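Local coordinates for RND efflux system, outer membrane lipoprotein, NodT family (Burkholderia mallei, PDB 6U94) that probably serves as the outer-membrane exit duct of a tripartite RND efflux pump, a lipoprotein of the outer membrane factor family, at residues D55-Q60 / N172-L177; I88-Q93 / I236-N241; R181-L186 / E230-Q235; D219-T224 / D425-L430; K393-M398 / Q434-T439. All blocks are in the same frame, centred on the assembly; numbering follows the deposited sequence.

Interaction 1 (D55-Q60 / N172-L177); sequences DAQLQQ and NTYLTL
D55 OD2 accepts from L58 N at 3.2 Å and packs against Y174 CE2 at 3.7 Å. The bond from L58 N is bent, 151° at the hydrogen, and comes from above the carboxylate plane. It is the N-cap bond of helix 56-67, using an amide that would otherwise lack an acceptor at the helix start. The other carboxylate oxygen, D55 OD1, has a salt bridge to R264, so the two oxygens serve separate partners and the group is held by both. The carboxylate and Y174 ring planes are 15° apart.

Y174 itself reaches across from helix 156-203 with CG anti to its backbone N (chi1 178°), which carries the ring over to the first turn of the short helix. L58 CD1 packs on ring atom CD2 of Y174 at 4.0 Å, an apolar touch, while CG of Q57, whose chain bends at chi2, closes on Y174 OH at 3.4 Å. No hydrogen bond joins the segments, and the buried Y174 OH has no polar partner in the model. A258 also touches the tyrosine, and V255 backs Q57. The whole is a capped helix N-terminus docked by one aromatic side chain on a long helix of the kind that forms the helical barrel of outer membrane factors.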
# COMPACT_ATOMS: atom_id res chain seq x y z
N ASP A 55 9.75 -5.54 -11.60
CA ASP A 55 11.02 -4.83 -11.75
C ASP A 55 12.18 -5.71 -11.32
O ASP A 55 12.15 -6.33 -10.25
CB ASP A 55 11.00 -3.54 -10.93
CG ASP A 55 12.22 -2.68 -11.17
OD1 ASP A 55 12.46 -2.29 -12.33
OD2 ASP A 55 12.95 -2.40 -10.20
N ALA A 56 13.22 -5.77 -12.16
CA ALA A 56 14.35 -6.65 -11.89
C ALA A 56 15.07 -6.25 -10.61
O ALA A 56 15.44 -7.11 -9.80
CB ALA A 56 15.31 -6.64 -13.08
N GLN A 57 15.28 -4.95 -10.41
CA GLN A 57 15.95 -4.49 -9.20
C GLN A 57 15.11 -4.82 -7.96
O GLN A 57 15.65 -5.26 -6.94
CB GLN A 57 16.22 -2.99 -9.27
CG GLN A 57 16.97 -2.44 -8.07
CD GLN A 57 18.31 -3.14 -7.86
OE1 GLN A 57 19.22 -3.01 -8.67
NE2 GLN A 57 18.42 -3.89 -6.77
N LEU A 58 13.80 -4.60 -8.04
CA LEU A 58 12.92 -4.95 -6.93
C LEU A 58 12.96 -6.45 -6.65
O LEU A 58 12.97 -6.87 -5.49
CB LEU A 58 11.49 -4.49 -7.23
CG LEU A 58 10.43 -4.90 -6.20
CD1 LEU A 58 10.78 -4.36 -4.82
CD2 LEU A 58 9.06 -4.42 -6.63
N GLN A 59 12.99 -7.27 -7.71
CA GLN A 59 13.09 -8.71 -7.52
C GLN A 59 14.38 -9.09 -6.79
O GLN A 59 14.39 -10.03 -5.99
CB GLN A 59 13.02 -9.43 -8.87
CG GLN A 59 11.63 -9.49 -9.48
CD GLN A 59 11.56 -10.47 -10.63
OE1 GLN A 59 12.58 -10.93 -11.14
NE2 GLN A 59 10.34 -10.81 -11.05
N GLN A 60 15.47 -8.36 -7.06
CA GLN A 60 16.73 -8.66 -6.41
C GLN A 60 16.66 -8.37 -4.91
O GLN A 60 17.18 -9.15 -4.10
CB GLN A 60 17.86 -7.86 -7.06
CG GLN A 60 19.22 -8.05 -6.41
CD GLN A 60 20.32 -7.27 -7.11
OE1 GLN A 60 20.06 -6.54 -8.07
NE2 GLN A 60 21.55 -7.42 -6.64
N ASN A 172 7.08 -2.07 -0.81
CA ASN A 172 6.56 -0.75 -0.48
C ASN A 172 7.67 0.22 -0.10
O ASN A 172 7.52 1.43 -0.31
CB ASN A 172 5.53 -0.85 0.64
CG ASN A 172 4.81 0.47 0.89
OD1 ASN A 172 3.92 0.84 0.13
ND2 ASN A 172 5.19 1.17 1.95
N THR A 173 8.77 -0.28 0.45
CA THR A 173 9.87 0.59 0.84
C THR A 173 10.68 1.05 -0.37
O THR A 173 11.08 2.21 -0.45
CB THR A 173 10.77 -0.11 1.85
OG1 THR A 173 9.99 -0.49 2.99
CG2 THR A 173 11.89 0.81 2.31
N TYR A 174 10.93 0.14 -1.32
CA TYR A 174 11.67 0.52 -2.52
C TYR A 174 10.82 1.41 -3.42
O TYR A 174 11.34 2.34 -4.05
CB TYR A 174 12.13 -0.73 -3.27
CG TYR A 174 12.87 -0.45 -4.56
CD1 TYR A 174 14.14 0.11 -4.55
CD2 TYR A 174 12.30 -0.76 -5.79
CE1 TYR A 174 14.82 0.37 -5.72
CE2 TYR A 174 12.98 -0.51 -6.97
CZ TYR A 174 14.24 0.06 -6.94
OH TYR A 174 14.91 0.30 -8.11
N LEU A 175 9.52 1.14 -3.50
CA LEU A 175 8.63 2.02 -4.24
C LEU A 175 8.56 3.39 -3.59
O LEU A 175 8.62 4.42 -4.27
CB LEU A 175 7.24 1.40 -4.36
CG LEU A 175 7.15 0.20 -5.31
CD1 LEU A 175 5.75 -0.39 -5.32
CD2 LEU A 175 7.57 0.62 -6.71
N THR A 176 8.43 3.43 -2.26
CA THR A 176 8.46 4.70 -1.55
C THR A 176 9.78 5.44 -1.78
O THR A 176 9.80 6.67 -1.89
CB THR A 176 8.23 4.47 -0.05
OG1 THR A 176 6.90 3.97 0.15
CG2 THR A 176 8.39 5.77 0.73
N LEU A 177 10.88 4.69 -1.88
CA LEU A 177 12.17 5.31 -2.20
C LEU A 177 12.12 6.01 -3.55
O LEU A 177 12.50 7.19 -3.67
CB LEU A 177 13.27 4.26 -2.18
CG LEU A 177 14.66 4.74 -2.60
CD1 LEU A 177 15.17 5.83 -1.66
CD2 LEU A 177 15.64 3.58 -2.65

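Interaction 2 (I88-Q93 / I236-N241); sequences IQRAAQ and IAQDEN
R90 reaches from a loop to helix 211-247 and ends between two acceptors, D239 OD1 and Q238 OE1, both taken by NH2. The chain is extended at chi2 and bends at chi3, -110°, away from the usual staggered values, which turns the NH2 edge of the guanidinium to the two oxygens. Both sit near its plane. D239 places its carboxylate there with CG anti to the carbonyl carbon. The two flat groups are nearly coplanar, and R90 NH2 to D239 OD1 is a salt bridge, modelled at a very short 2.5 Å whose exact length is doubtful. Q238 extends its chain beyond CG and brings OE1 to 3.4 Å from R90 NH2, a weak bond bent to 142°, with its amide turned 33° from the guanidinium.

On helix 156-203, D180 takes R90 NH1 in a second salt bridge, and its OD2 lies close to D239 OD2; a glycerol, probably from crystallisation, makes a weak bond to the same NH1. One cation thus stands between two carboxylates that crowd each other, and its charge probably offsets their mutual repulsion, favours their ionised forms and ties the loop to both helices.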
# COMPACT_ATOMS: atom_id res chain seq x y z
N ILE A 88 5.45 4.37 9.77
CA ILE A 88 4.48 4.57 10.84
C ILE A 88 4.24 6.06 11.08
O ILE A 88 3.10 6.51 11.22
CB ILE A 88 4.94 3.87 12.13
CG1 ILE A 88 5.27 2.41 11.86
CG2 ILE A 88 3.87 3.97 13.20
CD1 ILE A 88 4.09 1.60 11.37
N GLN A 89 5.31 6.85 11.12
CA GLN A 89 5.19 8.27 11.42
C GLN A 89 4.81 9.12 10.21
O GLN A 89 4.41 10.27 10.39
CB GLN A 89 6.48 8.80 12.03
CG GLN A 89 6.74 8.32 13.46
CD GLN A 89 5.77 8.90 14.48
OE1 GLN A 89 4.82 9.60 14.14
NE2 GLN A 89 6.02 8.61 15.75
N ARG A 90 4.92 8.59 9.00
CA ARG A 90 4.46 9.30 7.81
C ARG A 90 2.99 9.03 7.50
O ARG A 90 2.50 9.46 6.45
CB ARG A 90 5.33 8.94 6.61
CG ARG A 90 6.53 9.85 6.44
CD ARG A 90 7.14 9.68 5.06
NE ARG A 90 8.44 9.02 5.11
CZ ARG A 90 9.06 8.54 4.04
NH1 ARG A 90 8.50 8.63 2.85
NH2 ARG A 90 10.25 7.95 4.17
N ALA A 91 2.28 8.35 8.40
CA ALA A 91 0.83 8.19 8.26
C ALA A 91 0.07 9.49 8.53
O ALA A 91 -1.16 9.49 8.43
CB ALA A 91 0.33 7.09 9.20
N ALA A 92 0.78 10.57 8.87
CA ALA A 92 0.11 11.85 9.11
C ALA A 92 -0.48 12.42 7.83
O ALA A 92 -1.52 13.10 7.88
CB ALA A 92 1.08 12.84 9.74
N GLN A 93 0.15 12.17 6.69
CA GLN A 93 -0.37 12.65 5.41
C GLN A 93 -1.21 11.57 4.73
O GLN A 93 -2.40 11.78 4.48
CB GLN A 93 0.78 13.07 4.50
N ILE A 236 14.23 10.30 1.87
CA ILE A 236 15.06 9.38 1.10
C ILE A 236 16.00 8.62 2.02
O ILE A 236 16.21 7.41 1.87
CB ILE A 236 15.82 10.14 0.00
CG1 ILE A 236 14.89 10.48 -1.16
CG2 ILE A 236 17.03 9.34 -0.48
CD1 ILE A 236 15.57 11.26 -2.27
N ALA A 237 16.59 9.32 3.00
CA ALA A 237 17.49 8.67 3.95
C ALA A 237 16.76 7.61 4.76
O ALA A 237 17.29 6.51 4.97
CB ALA A 237 18.11 9.72 4.87
N GLN A 238 15.54 7.90 5.21
CA GLN A 238 14.77 6.93 5.98
C GLN A 238 14.43 5.71 5.14
O GLN A 238 14.51 4.57 5.62
CB GLN A 238 13.49 7.58 6.52
CG GLN A 238 13.72 8.76 7.44
CD GLN A 238 12.43 9.51 7.73
OE1 GLN A 238 11.41 9.30 7.07
NE2 GLN A 238 12.47 10.40 8.71
N ASP A 239 14.03 5.92 3.88
CA ASP A 239 13.72 4.79 3.00
C ASP A 239 14.91 3.86 2.84
O ASP A 239 14.77 2.64 2.91
CB ASP A 239 13.27 5.31 1.63
CG ASP A 239 12.04 6.18 1.70
OD1 ASP A 239 11.44 6.31 2.79
OD2 ASP A 239 11.66 6.74 0.65
N GLU A 240 16.10 4.43 2.63
CA GLU A 240 17.29 3.61 2.44
C GLU A 240 17.68 2.88 3.71
O GLU A 240 18.20 1.75 3.65
CB GLU A 240 18.44 4.48 1.92
CG GLU A 240 18.15 5.12 0.58
CD GLU A 240 19.27 6.03 0.10
OE1 GLU A 240 20.03 6.53 0.95
OE2 GLU A 240 19.39 6.23 -1.13
N ASN A 241 17.46 3.49 4.88
CA ASN A 241 17.72 2.81 6.14
C ASN A 241 16.79 1.61 6.32
O ASN A 241 17.25 0.49 6.59
CB ASN A 241 17.57 3.78 7.31
CG ASN A 241 18.91 4.22 7.88
OD1 ASN A 241 19.91 4.28 7.16
ND2 ASN A 241 18.93 4.54 9.17

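Interaction 3 (R181-L186 / E230-Q235); sequences RALLAL and EQYTRQ
L183 lies over one face of the Y232 ring: its CB sits 3.5 Å from the ring centroid and only 7° off the normal, a CH-pi contact. The leucine branches spread from there toward the phenol end, L183 CD1 to Y232 CE1 at 3.7 Å and CD2 to Y232 OH at 3.7 Å. From the backbone of the same residue, L183 O comes to 3.4 Å from Y232 CD2. Beside it, L184 sets its CB 4.0 Å from Y232 CB and sends CD1 to T233 CG2, 3.6 Å away, at the more exposed border.

These residues join helices 156-203 and 211-247, consecutive helices forming an antiparallel coiled-coil hairpin of the outer membrane factor type. Here their axes approach to 8.6 Å with an angle of 156° between directions. Farther out, Y232 CG stands anti to the carbonyl carbon (chi1 -66°), which puts a ring face against L183. In the plane of the ring, Q235 OE1 stands at an edge. The hydroxyl meets Q435 of helix 421-454, probably in a hydrogen bond, and V438 of that helix touches L183. T233 OG1 is hydrogen-bonded back along its own helix, with A229 O and E230 O both within reach of its one proton.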
# COMPACT_ATOMS: atom_id res chain seq x y z
N ARG A 181 12.44 10.11 -4.35
CA ARG A 181 13.42 10.68 -5.27
C ARG A 181 12.74 11.61 -6.26
O ARG A 181 13.21 12.73 -6.51
CB ARG A 181 14.17 9.57 -6.01
CG ARG A 181 15.14 8.78 -5.15
CD ARG A 181 15.85 7.73 -5.99
NE ARG A 181 16.77 6.92 -5.21
CZ ARG A 181 17.53 5.95 -5.72
NH1 ARG A 181 17.47 5.69 -7.02
NH2 ARG A 181 18.34 5.26 -4.94
N ALA A 182 11.62 11.17 -6.84
CA ALA A 182 10.86 12.03 -7.74
C ALA A 182 10.42 13.30 -7.04
O ALA A 182 10.43 14.39 -7.63
CB ALA A 182 9.65 11.27 -8.30
N LEU A 183 10.01 13.19 -5.77
CA LEU A 183 9.64 14.37 -5.00
C LEU A 183 10.83 15.29 -4.80
O LEU A 183 10.70 16.52 -4.91
CB LEU A 183 9.04 13.95 -3.67
CG LEU A 183 7.62 13.39 -3.75
CD1 LEU A 183 7.24 12.64 -2.48
CD2 LEU A 183 6.63 14.52 -4.03
N LEU A 184 12.00 14.73 -4.50
CA LEU A 184 13.20 15.55 -4.34
C LEU A 184 13.57 16.23 -5.65
O LEU A 184 13.92 17.42 -5.67
CB LEU A 184 14.36 14.70 -3.83
CG LEU A 184 15.69 15.45 -3.72
CD1 LEU A 184 15.59 16.58 -2.71
CD2 LEU A 184 16.83 14.51 -3.37
N ALA A 185 13.51 15.49 -6.76
CA ALA A 185 13.84 16.08 -8.06
C ALA A 185 12.86 17.19 -8.43
O ALA A 185 13.26 18.22 -8.99
CB ALA A 185 13.85 14.99 -9.13
N LEU A 186 11.58 16.99 -8.12
CA LEU A 186 10.59 18.04 -8.37
C LEU A 186 10.88 19.27 -7.51
O LEU A 186 10.82 20.41 -8.00
CB LEU A 186 9.19 17.51 -8.09
CG LEU A 186 8.01 18.48 -8.09
CD1 LEU A 186 7.80 19.09 -9.47
CD2 LEU A 186 6.76 17.78 -7.60
N GLU A 230 14.53 19.74 1.51
CA GLU A 230 15.17 19.21 2.71
C GLU A 230 14.34 18.08 3.32
O GLU A 230 14.90 17.08 3.80
CB GLU A 230 15.39 20.33 3.73
CG GLU A 230 16.56 21.24 3.37
CD GLU A 230 16.56 22.54 4.15
OE1 GLU A 230 15.63 22.75 4.96
OE2 GLU A 230 17.49 23.35 3.97
N GLN A 231 13.02 18.21 3.31
CA GLN A 231 12.16 17.15 3.83
C GLN A 231 12.32 15.87 3.02
O GLN A 231 12.40 14.77 3.59
CB GLN A 231 10.70 17.60 3.83
CG GLN A 231 9.71 16.49 4.10
CD GLN A 231 8.27 16.94 4.00
OE1 GLN A 231 7.41 16.24 3.46
NE2 GLN A 231 7.99 18.13 4.53
N TYR A 232 12.39 15.98 1.69
CA TYR A 232 12.47 14.80 0.84
C TYR A 232 13.85 14.16 0.88
O TYR A 232 13.96 12.94 0.71
CB TYR A 232 12.08 15.16 -0.59
CG TYR A 232 10.63 15.58 -0.72
CD1 TYR A 232 9.64 14.94 0.01
CD2 TYR A 232 10.26 16.61 -1.58
CE1 TYR A 232 8.31 15.32 -0.11
CE2 TYR A 232 8.93 17.00 -1.70
CZ TYR A 232 7.97 16.35 -0.96
OH TYR A 232 6.65 16.72 -1.08
N THR A 233 14.91 14.95 1.09
CA THR A 233 16.22 14.35 1.28
C THR A 233 16.26 13.51 2.55
O THR A 233 16.90 12.46 2.60
CB THR A 233 17.31 15.43 1.33
OG1 THR A 233 16.74 16.66 1.81
CG2 THR A 233 17.91 15.66 -0.05
N ARG A 234 15.56 13.97 3.60
CA ARG A 234 15.51 13.20 4.84
C ARG A 234 14.66 11.95 4.67
O ARG A 234 14.99 10.89 5.21
CB ARG A 234 14.98 14.07 5.97
N GLN A 235 13.56 12.05 3.92
CA GLN A 235 12.71 10.88 3.70
C GLN A 235 13.42 9.84 2.83
O GLN A 235 13.24 8.64 3.03
CB GLN A 235 11.38 11.30 3.07
CG GLN A 235 10.50 12.12 4.00
CD GLN A 235 9.14 12.43 3.40
OE1 GLN A 235 8.86 12.09 2.25
NE2 GLN A 235 8.28 13.07 4.19

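Interaction 4 (D219-T224 / D425-L430); sequences DTQVQT and DAQRQL
Q221 and Q427 meet amide to amide between helices 211-247 and 421-454. In Q221, CB is still 4.1 Å from the atom modelled as Q427 OE1. CG, set anti to the carbonyl carbon (chi1 -76°), closes to 3.5 Å on that same modelled Q427 OE1. CD of Q221, carried straight on by an extended chain, also stands 3.5 Å from the modelled Q427 OE1. At the tip, the atom modelled as Q221 OE1 is 2.8 Å from the one modelled as Q427 OE1, and it comes within 3.3 Å of Q427 CD.

Q427 comes to the meeting by a different path: CG is anti to the backbone N, and a bend at chi2 (-84°) brings the amide to Q221, with the two amide planes 31° apart. F424 lies against Q221, while T190 and Q194 of helix 156-203 touch Q427, so the pair is buried among three helices.

Two amide oxygens facing so closely would repel, so at least one amide is probably turned over in the model; turning one of them would set an NH2 against an oxygen and could make a hydrogen bond, and which one is left open.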
# COMPACT_ATOMS: atom_id res chain seq x y z
N ASP A 219 10.80 35.40 -2.51
CA ASP A 219 11.69 34.74 -1.58
C ASP A 219 10.99 33.62 -0.81
O ASP A 219 11.63 32.61 -0.50
CB ASP A 219 12.29 35.75 -0.60
CG ASP A 219 13.56 36.39 -1.14
OD1 ASP A 219 14.06 35.93 -2.19
OD2 ASP A 219 14.06 37.36 -0.52
N THR A 220 9.70 33.77 -0.51
CA THR A 220 8.97 32.69 0.14
C THR A 220 8.56 31.59 -0.82
O THR A 220 8.17 30.50 -0.37
CB THR A 220 7.73 33.23 0.86
OG1 THR A 220 6.82 33.80 -0.09
CG2 THR A 220 8.11 34.27 1.89
N GLN A 221 8.63 31.83 -2.13
CA GLN A 221 8.53 30.74 -3.09
C GLN A 221 9.78 29.87 -3.05
O GLN A 221 9.70 28.64 -3.03
CB GLN A 221 8.32 31.28 -4.51
CG GLN A 221 6.91 31.78 -4.80
CD GLN A 221 6.78 32.32 -6.21
OE1 GLN A 221 6.83 31.58 -7.19
NE2 GLN A 221 6.62 33.64 -6.32
N VAL A 222 10.95 30.51 -3.03
CA VAL A 222 12.21 29.78 -2.92
C VAL A 222 12.31 29.10 -1.56
O VAL A 222 12.82 27.98 -1.45
CB VAL A 222 13.39 30.74 -3.16
CG1 VAL A 222 14.72 30.03 -2.96
CG2 VAL A 222 13.31 31.33 -4.55
N GLN A 223 11.81 29.76 -0.51
CA GLN A 223 11.89 29.20 0.83
C GLN A 223 11.08 27.92 0.94
O GLN A 223 11.54 26.93 1.54
CB GLN A 223 11.42 30.23 1.86
N THR A 224 9.86 27.90 0.38
CA THR A 224 9.05 26.69 0.42
C THR A 224 9.67 25.58 -0.43
O THR A 224 9.56 24.40 -0.08
CB THR A 224 7.63 26.99 -0.06
OG1 THR A 224 7.67 27.66 -1.32
CG2 THR A 224 6.90 27.86 0.96
N ASP A 425 0.67 33.15 -6.98
CA ASP A 425 -0.41 32.28 -6.51
C ASP A 425 -0.52 31.02 -7.37
O ASP A 425 -0.77 29.93 -6.85
CB ASP A 425 -1.73 33.04 -6.51
CG ASP A 425 -2.89 32.21 -6.00
OD1 ASP A 425 -2.65 31.29 -5.18
OD2 ASP A 425 -4.04 32.46 -6.42
N ALA A 426 -0.35 31.16 -8.69
CA ALA A 426 -0.50 30.01 -9.57
C ALA A 426 0.66 29.03 -9.40
O ALA A 426 0.45 27.81 -9.37
CB ALA A 426 -0.60 30.47 -11.02
N GLN A 427 1.89 29.54 -9.29
CA GLN A 427 3.04 28.67 -9.10
C GLN A 427 2.95 27.90 -7.79
O GLN A 427 3.26 26.70 -7.74
CB GLN A 427 4.33 29.49 -9.16
CG GLN A 427 5.62 28.67 -9.01
CD GLN A 427 5.99 28.40 -7.56
OE1 GLN A 427 5.55 29.10 -6.65
NE2 GLN A 427 6.80 27.37 -7.35
N ARG A 428 2.53 28.58 -6.72
CA ARG A 428 2.43 27.93 -5.42
C ARG A 428 1.38 26.82 -5.43
O ARG A 428 1.56 25.77 -4.80
CB ARG A 428 2.11 28.98 -4.35
CG ARG A 428 1.04 28.58 -3.35
CD ARG A 428 0.64 29.75 -2.47
NE ARG A 428 -0.54 30.44 -2.96
CZ ARG A 428 -1.17 31.41 -2.30
NH1 ARG A 428 -0.72 31.80 -1.11
NH2 ARG A 428 -2.24 31.99 -2.82
N GLN A 429 0.27 27.03 -6.15
CA GLN A 429 -0.73 25.98 -6.29
C GLN A 429 -0.24 24.87 -7.20
O GLN A 429 -0.56 23.69 -6.98
CB GLN A 429 -2.04 26.55 -6.82
CG GLN A 429 -2.78 27.43 -5.83
CD GLN A 429 -4.14 27.84 -6.35
OE1 GLN A 429 -4.68 27.24 -7.28
NE2 GLN A 429 -4.71 28.89 -5.76
N LEU A 430 0.53 25.21 -8.24
CA LEU A 430 1.04 24.19 -9.15
C LEU A 430 2.02 23.26 -8.46
O LEU A 430 1.92 22.04 -8.57
CB LEU A 430 1.69 24.86 -10.36
CG LEU A 430 2.39 23.95 -11.37
CD1 LEU A 430 1.40 23.00 -12.02
CD2 LEU A 430 3.12 24.77 -12.43

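Interaction 5 (K393-M398 / Q434-T439); sequences KAQEAM and QQLLVT
Leucines L436 and L437 face Q395 and E396 across an antiparallel helical hairpin, helices 362-415 and 421-454, of the coiled-coil type found in outer membrane factors. The segment axes come within 9.4 Å, with an angle of 160° between their directions.

Q434 and Q435, at the start of the second segment, turn away from this partner and rest on L186 of helix 156-203. L436 is the first to touch: its CB lies 3.5 Å from the atom modelled as Q395 OE1. The two side chains cross at about a right angle. The Q395 amide is probably turned over in the model, so the identity of the atom nearest L436 is unsure. Q395 CG, anti to the backbone N, reaches 3.9 Å from L437 N, and the bend at chi2 (71°) then turns the amide to L436. L437 continues the contact from the neighbouring position: its CB faces Q395 CG at 4.0 Å, and its methyl CD1 reaches E396 CG at 3.7 Å, with CD2 at 3.9 Å from the same carbon. Only the aliphatic part of E396 is used in this contact.

V438 packs on A179 and L183 of helix 156-203, so the helix is packed on more than one side. L437 thus packs on the aliphatic stems of Q395 and E396, while L436 lies against the Q395 amide; no hydrogen bond crosses. T439 closes the segment, its OG1 donating to L436 O at 2.8 Å, 29° out of the carbonyl plane.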
# COMPACT_ATOMS: atom_id res chain seq x y z
N LYS A 393 -5.96 10.88 -11.66
CA LYS A 393 -6.47 11.51 -12.87
C LYS A 393 -7.01 12.91 -12.59
O LYS A 393 -6.83 13.83 -13.39
CB LYS A 393 -7.54 10.64 -13.51
CG LYS A 393 -6.99 9.38 -14.17
CD LYS A 393 -8.07 8.34 -14.39
CE LYS A 393 -7.51 7.07 -15.00
NZ LYS A 393 -7.14 7.24 -16.43
N ALA A 394 -7.67 13.09 -11.44
CA ALA A 394 -8.14 14.42 -11.07
C ALA A 394 -6.97 15.37 -10.83
O ALA A 394 -7.00 16.52 -11.27
CB ALA A 394 -9.02 14.34 -9.83
N GLN A 395 -5.93 14.89 -10.15
CA GLN A 395 -4.77 15.73 -9.88
C GLN A 395 -4.03 16.09 -11.17
O GLN A 395 -3.44 17.17 -11.26
CB GLN A 395 -3.83 15.03 -8.90
CG GLN A 395 -2.88 15.96 -8.16
CD GLN A 395 -3.59 16.82 -7.12
OE1 GLN A 395 -3.05 17.83 -6.67
NE2 GLN A 395 -4.79 16.42 -6.73
N GLU A 396 -4.06 15.20 -12.16
CA GLU A 396 -3.37 15.48 -13.42
C GLU A 396 -4.09 16.55 -14.22
O GLU A 396 -3.45 17.42 -14.82
CB GLU A 396 -3.21 14.20 -14.23
CG GLU A 396 -2.11 13.28 -13.71
CD GLU A 396 -2.07 11.94 -14.43
OE1 GLU A 396 -3.10 11.55 -15.02
OE2 GLU A 396 -1.01 11.29 -14.40
N ALA A 397 -5.43 16.51 -14.26
CA ALA A 397 -6.18 17.56 -14.93
C ALA A 397 -6.07 18.88 -14.18
O ALA A 397 -6.09 19.95 -14.80
CB ALA A 397 -7.64 17.14 -15.09
N MET A 398 -5.95 18.82 -12.86
CA MET A 398 -5.74 20.04 -12.09
C MET A 398 -4.37 20.65 -12.39
O MET A 398 -4.25 21.86 -12.58
CB MET A 398 -5.87 19.75 -10.59
CG MET A 398 -6.32 20.93 -9.75
SD MET A 398 -6.59 20.49 -8.02
CE MET A 398 -4.90 20.29 -7.46
N GLN A 434 1.69 19.24 -7.90
CA GLN A 434 2.64 18.28 -8.46
C GLN A 434 3.17 17.34 -7.39
O GLN A 434 3.42 16.16 -7.66
CB GLN A 434 3.78 19.03 -9.14
CG GLN A 434 3.36 19.83 -10.36
CD GLN A 434 4.51 20.60 -10.98
OE1 GLN A 434 5.21 21.35 -10.29
NE2 GLN A 434 4.72 20.41 -12.27
N GLN A 435 3.36 17.84 -6.17
CA GLN A 435 3.76 16.97 -5.07
C GLN A 435 2.66 15.98 -4.73
O GLN A 435 2.93 14.79 -4.52
CB GLN A 435 4.13 17.80 -3.84
CG GLN A 435 5.35 18.69 -4.05
CD GLN A 435 5.51 19.71 -2.93
OE1 GLN A 435 5.22 20.89 -3.10
NE2 GLN A 435 6.00 19.25 -1.78
N LEU A 436 1.41 16.44 -4.69
CA LEU A 436 0.30 15.55 -4.38
C LEU A 436 0.15 14.44 -5.41
O LEU A 436 -0.28 13.34 -5.06
CB LEU A 436 -1.01 16.34 -4.28
CG LEU A 436 -1.52 16.63 -2.87
CD1 LEU A 436 -2.97 17.09 -2.91
CD2 LEU A 436 -1.37 15.40 -1.99
N LEU A 437 0.48 14.72 -6.67
CA LEU A 437 0.36 13.69 -7.70
C LEU A 437 1.26 12.50 -7.42
O LEU A 437 0.86 11.35 -7.60
CB LEU A 437 0.68 14.29 -9.08
CG LEU A 437 0.69 13.31 -10.25
CD1 LEU A 437 -0.64 12.60 -10.38
CD2 LEU A 437 1.05 14.03 -11.55
N VAL A 438 2.50 12.76 -6.97
CA VAL A 438 3.43 11.68 -6.67
C VAL A 438 2.90 10.84 -5.51
O VAL A 438 2.90 9.61 -5.57
CB VAL A 438 4.83 12.24 -6.38
CG1 VAL A 438 5.77 11.12 -5.97
CG2 VAL A 438 5.38 12.97 -7.59
N THR A 439 2.44 11.50 -4.45
CA THR A 439 1.94 10.78 -3.29
C THR A 439 0.71 9.94 -3.64
O THR A 439 0.55 8.83 -3.13
CB THR A 439 1.60 11.75 -2.16
OG1 THR A 439 0.38 12.43 -2.46
CG2 THR A 439 2.71 12.78 -1.99

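Interactions 1, 2 and 3 all lie in the first half of the modelled chain and share helices 156-203 and 211-247 between them; interaction 5 holds a hairpin in the second half, and interaction 4 spans the two. Interactions 3 and 5 are side-by-side packings within antiparallel hairpins, one centred on an aromatic ring, the other on leucines against glutamine and glutamate stems, and they touch through Y232 and Q435. Interaction 4, a buried amide pair, has its centre about 30 Å from the centre of the chain; interactions 1 and 2, centred about 13 Å from it, are only partly buried. Charge dominates interaction 2, whose D239 borders T176 of interaction 1, where a capped helix end meets an aromatic ring instead.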